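Local atomic coordinates of Alpha/beta hydrolase fold protein (Marinomonas mediterranea, PDB entry 6CXT), a protein that carries, through its carrier domain, a pyrrole-2-carbonyl group as a thioester on a phosphopantetheine arm in thiotemplated pyrrole biosynthesis, and is probably a hydrolase in its remainder. Residues A[40-45]-A[61-66]. Sequence-based numbering, arbitrary orientation.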
ATOM      1  N   LEU A  40      28.546 -13.927   1.190  1.00 21.60           N
ATOM      2  CA  LEU A  40      28.592 -14.111   2.651  1.00 24.89           C
ATOM      3  C   LEU A  40      29.970 -14.772   3.026  1.00 27.99           C
ATOM      4  O   LEU A  40      30.627 -14.407   4.018  1.00 25.00           O
ATOM      5  CB  LEU A  40      27.422 -15.004   3.105  1.00 23.55           C
ATOM      6  CG  LEU A  40      25.998 -14.383   2.848  1.00 26.78           C
ATOM      7  CD1 LEU A  40      24.932 -15.301   3.391  1.00 25.75           C
ATOM      8  CD2 LEU A  40      25.905 -13.007   3.465  1.00 25.59           C
ATOM      9  N   LEU A  41      30.366 -15.756   2.219  1.00 28.11           N
ATOM     10  CA  LEU A  41      31.650 -16.447   2.461  1.00 28.14           C
ATOM     11  C   LEU A  41      32.802 -15.428   2.359  1.00 29.85           C
ATOM     12  O   LEU A  41      33.634 -15.337   3.264  1.00 34.23           O
ATOM     13  CB  LEU A  41      31.823 -17.575   1.439  1.00 30.22           C
ATOM     14  CG  LEU A  41      33.139 -18.413   1.574  1.00 29.52           C
ATOM     15  CD1 LEU A  41      33.202 -19.168   2.904  1.00 31.38           C
ATOM     16  CD2 LEU A  41      33.212 -19.396   0.412  1.00 30.56           C
ATOM     17  N   LEU A  42      32.837 -14.637   1.284  1.00 29.09           N
ATOM     18  CA  LEU A  42      33.896 -13.663   1.141  1.00 31.13           C
ATOM     19  C   LEU A  42      33.928 -12.681   2.287  1.00 36.45           C
ATOM     20  O   LEU A  42      35.014 -12.246   2.663  1.00 38.58           O
ATOM     21  CB  LEU A  42      33.881 -12.907  -0.201  1.00 33.67           C
ATOM     22  CG  LEU A  42      34.068 -13.734  -1.474  1.00 36.84           C
ATOM     23  CD1 LEU A  42      34.073 -12.845  -2.708  1.00 35.15           C
ATOM     24  CD2 LEU A  42      35.354 -14.569  -1.402  1.00 35.60           C
ATOM     25  N   ALA A  43      32.763 -12.320   2.841  1.00 35.17           N
ATOM     26  CA  ALA A  43      32.737 -11.354   3.970  1.00 35.19           C
ATOM     27  C   ALA A  43      33.302 -12.021   5.223  1.00 33.86           C
ATOM     28  O   ALA A  43      34.115 -11.428   5.934  1.00 33.18           O
ATOM     29  CB  ALA A  43      31.303 -10.825   4.229  1.00 33.31           C
ATOM     30  N   HIS A  44      32.883 -13.265   5.463  1.00 35.42           N
ATOM     31  CA  HIS A  44      33.391 -14.067   6.584  1.00 37.04           C
ATOM     32  C   HIS A  44      34.916 -14.178   6.518  1.00 40.21           C
ATOM     33  O   HIS A  44      35.594 -13.943   7.512  1.00 44.55           O
ATOM     34  CB  HIS A  44      32.767 -15.447   6.557  1.00 40.33           C
ATOM     35  CG  HIS A  44      33.439 -16.432   7.466  1.00 47.72           C
ATOM     36  ND1 HIS A  44      34.532 -17.182   7.077  1.00 50.84           N
ATOM     37  CD2 HIS A  44      33.181 -16.781   8.749  1.00 47.56           C
ATOM     38  CE1 HIS A  44      34.909 -17.961   8.077  1.00 51.68           C
ATOM     39  NE2 HIS A  44      34.100 -17.744   9.099  1.00 53.71           N
ATOM     40  N   ILE A  45      35.431 -14.495   5.331  1.00 37.08           N
ATOM     41  CA  ILE A  45      36.887 -14.664   5.111  1.00 40.08           C
ATOM     42  C   ILE A  45      37.609 -13.375   5.428  1.00 43.17           C
ATOM     43  O   ILE A  45      38.633 -13.385   6.126  1.00 43.75           O
ATOM     44  CB  ILE A  45      37.196 -15.196   3.690  1.00 33.93           C
ATOM     45  CG1 ILE A  45      36.715 -16.647   3.600  1.00 32.18           C
ATOM     46  CG2 ILE A  45      38.676 -15.027   3.294  1.00 36.07           C
ATOM     47  CD1 ILE A  45      36.586 -17.219   2.195  1.00 31.65           C
ATOM     48  N   GLU A  61      39.388 -23.911  -9.143  1.00 40.24           N
ATOM     49  CA  GLU A  61      40.535 -24.606  -8.512  1.00 46.08           C
ATOM     50  C   GLU A  61      40.480 -24.299  -7.012  1.00 45.29           C
ATOM     51  O   GLU A  61      40.391 -25.222  -6.189  1.00 41.97           O
ATOM     52  CB  GLU A  61      41.897 -24.232  -9.140  1.00 45.62           C
ATOM     53  CG  GLU A  61      42.023 -24.549 -10.643  1.00 61.19           C
ATOM     54  CD  GLU A  61      41.715 -23.351 -11.586  1.00 69.51           C
ATOM     55  OE1 GLU A  61      42.634 -22.513 -11.790  1.00 71.93           O
ATOM     56  OE2 GLU A  61      40.579 -23.245 -12.146  1.00 60.08           O
ATOM     57  N   HIS A  62      40.472 -23.010  -6.668  1.00 37.89           N
ATOM     58  CA  HIS A  62      40.397 -22.618  -5.257  1.00 40.41           C
ATOM     59  C   HIS A  62      39.093 -22.949  -4.509  1.00 36.12           C
ATOM     60  O   HIS A  62      39.143 -23.223  -3.304  1.00 36.61           O
ATOM     61  CB  HIS A  62      40.757 -21.151  -5.094  1.00 38.64           C
ATOM     62  CG  HIS A  62      42.075 -20.804  -5.706  1.00 45.64           C
ATOM     63  ND1 HIS A  62      42.234 -19.768  -6.602  1.00 46.45           N
ATOM     64  CD2 HIS A  62      43.295 -21.381  -5.575  1.00 45.90           C
ATOM     65  CE1 HIS A  62      43.501 -19.707  -6.980  1.00 47.97           C
ATOM     66  NE2 HIS A  62      44.165 -20.673  -6.373  1.00 47.19           N
ATOM     67  N   PHE A  63      37.952 -22.969  -5.199  1.00 31.16           N
ATOM     68  CA  PHE A  63      36.652 -23.067  -4.506  1.00 29.71           C
ATOM     69  C   PHE A  63      36.060 -24.424  -4.656  1.00 35.42           C
ATOM     70  O   PHE A  63      34.889 -24.684  -4.311  1.00 31.69           O
ATOM     71  CB  PHE A  63      35.700 -21.941  -4.921  1.00 28.03           C
ATOM     72  CG  PHE A  63      36.110 -20.609  -4.372  1.00 27.20           C
ATOM     73  CD1 PHE A  63      37.142 -19.855  -4.970  1.00 27.27           C
ATOM     74  CD2 PHE A  63      35.511 -20.120  -3.194  1.00 27.56           C
ATOM     75  CE1 PHE A  63      37.549 -18.619  -4.423  1.00 28.28           C
ATOM     76  CE2 PHE A  63      35.921 -18.908  -2.650  1.00 26.71           C
ATOM     77  CZ  PHE A  63      36.916 -18.143  -3.266  1.00 27.64           C
ATOM     78  N   GLU A  64      36.915 -25.352  -5.065  1.00 30.83           N
ATOM     79  CA  GLU A  64      36.441 -26.703  -5.206  1.00 28.08           C
ATOM     80  C   GLU A  64      35.862 -27.247  -3.910  1.00 27.16           C
ATOM     81  O   GLU A  64      34.776 -27.873  -3.896  1.00 29.62           O
ATOM     82  CB  GLU A  64      37.594 -27.603  -5.723  1.00 32.40           C
ATOM     83  CG  GLU A  64      37.108 -29.006  -5.970  1.00 32.72           C
ATOM     84  CD  GLU A  64      38.186 -29.961  -6.434  1.00 39.75           C
ATOM     85  OE1 GLU A  64      39.395 -29.598  -6.501  1.00 34.84           O
ATOM     86  OE2 GLU A  64      37.769 -31.091  -6.721  1.00 39.59           O
ATOM     87  N   ASN A  65      36.563 -27.031  -2.808  1.00 30.93           N
ATOM     88  CA  ASN A  65      36.122 -27.581  -1.536  1.00 29.31           C
ATOM     89  C   ASN A  65      36.786 -26.766  -0.451  1.00 24.69           C
ATOM     90  O   ASN A  65      37.552 -25.823  -0.755  1.00 27.31           O
ATOM     91  CB  ASN A  65      36.464 -29.090  -1.412  1.00 32.39           C
ATOM     92  CG  ASN A  65      37.961 -29.371  -1.652  1.00 34.53           C
ATOM     93  OD1 ASN A  65      38.830 -28.674  -1.103  1.00 31.94           O
ATOM     94  ND2 ASN A  65      38.256 -30.370  -2.516  1.00 32.85           N
ATOM     95  N   VAL A  66      36.475 -27.115   0.807  1.00 27.02           N
ATOM     96  CA  VAL A  66      37.018 -26.386   1.968  1.00 30.15           C
ATOM     97  C   VAL A  66      38.577 -26.457   2.026  1.00 31.71           C
ATOM     98  O   VAL A  66      39.269 -25.460   2.316  1.00 29.87           O
ATOM     99  CB  VAL A  66      36.320 -26.841   3.283  1.00 32.37           C
ATOM    100  CG1 VAL A  66      37.014 -26.294   4.522  1.00 31.20           C
ATOM    101  CG2 VAL A  66      34.844 -26.371   3.301  1.00 32.65           C
TER
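Phe63 reaches from the loop before helix 66-75 to Leu41 and Leu42 on helix 35-49, in the core of the small helical carrier-protein fold. The contact is purely apolar. CD2 of Leu41 lies at the edge of the Phe63 ring, near its plane, 4.1 Å from CE2. The two side chains run past each other in opposite directions. CD2 of Leu42 approaches the ring obliquely, 4.3 Å from Phe63 CZ. Leu41 has CG anti to its own N (chi1 -180°), which sends its branches out toward the loop. Phe63 has CG anti to its carbonyl carbon (chi1 -72°), and its ring extends to the helix although the CA atoms of Leu41 and Phe63 are 10.8 Å apart. Leu33 and Leu69 also pack on both Leu41 and Phe63, so one cluster joins both loops, helix 35-49 and helix 66-75. The bound phosphopantetheine arm, which carries a pyrrole thioester, comes to about 10 Å from the Leu42 side chain.

Hydrogen bonds tie the loop to the start of helix 66-75 and to the chain just before it. His62 makes them through ND1 to Glu57 O and through its carbonyl to Thr68 OG1. Asn65 is at the N-cap position of helix 66-75, and its OD1 accepts a hydrogen bond from Thr68 N.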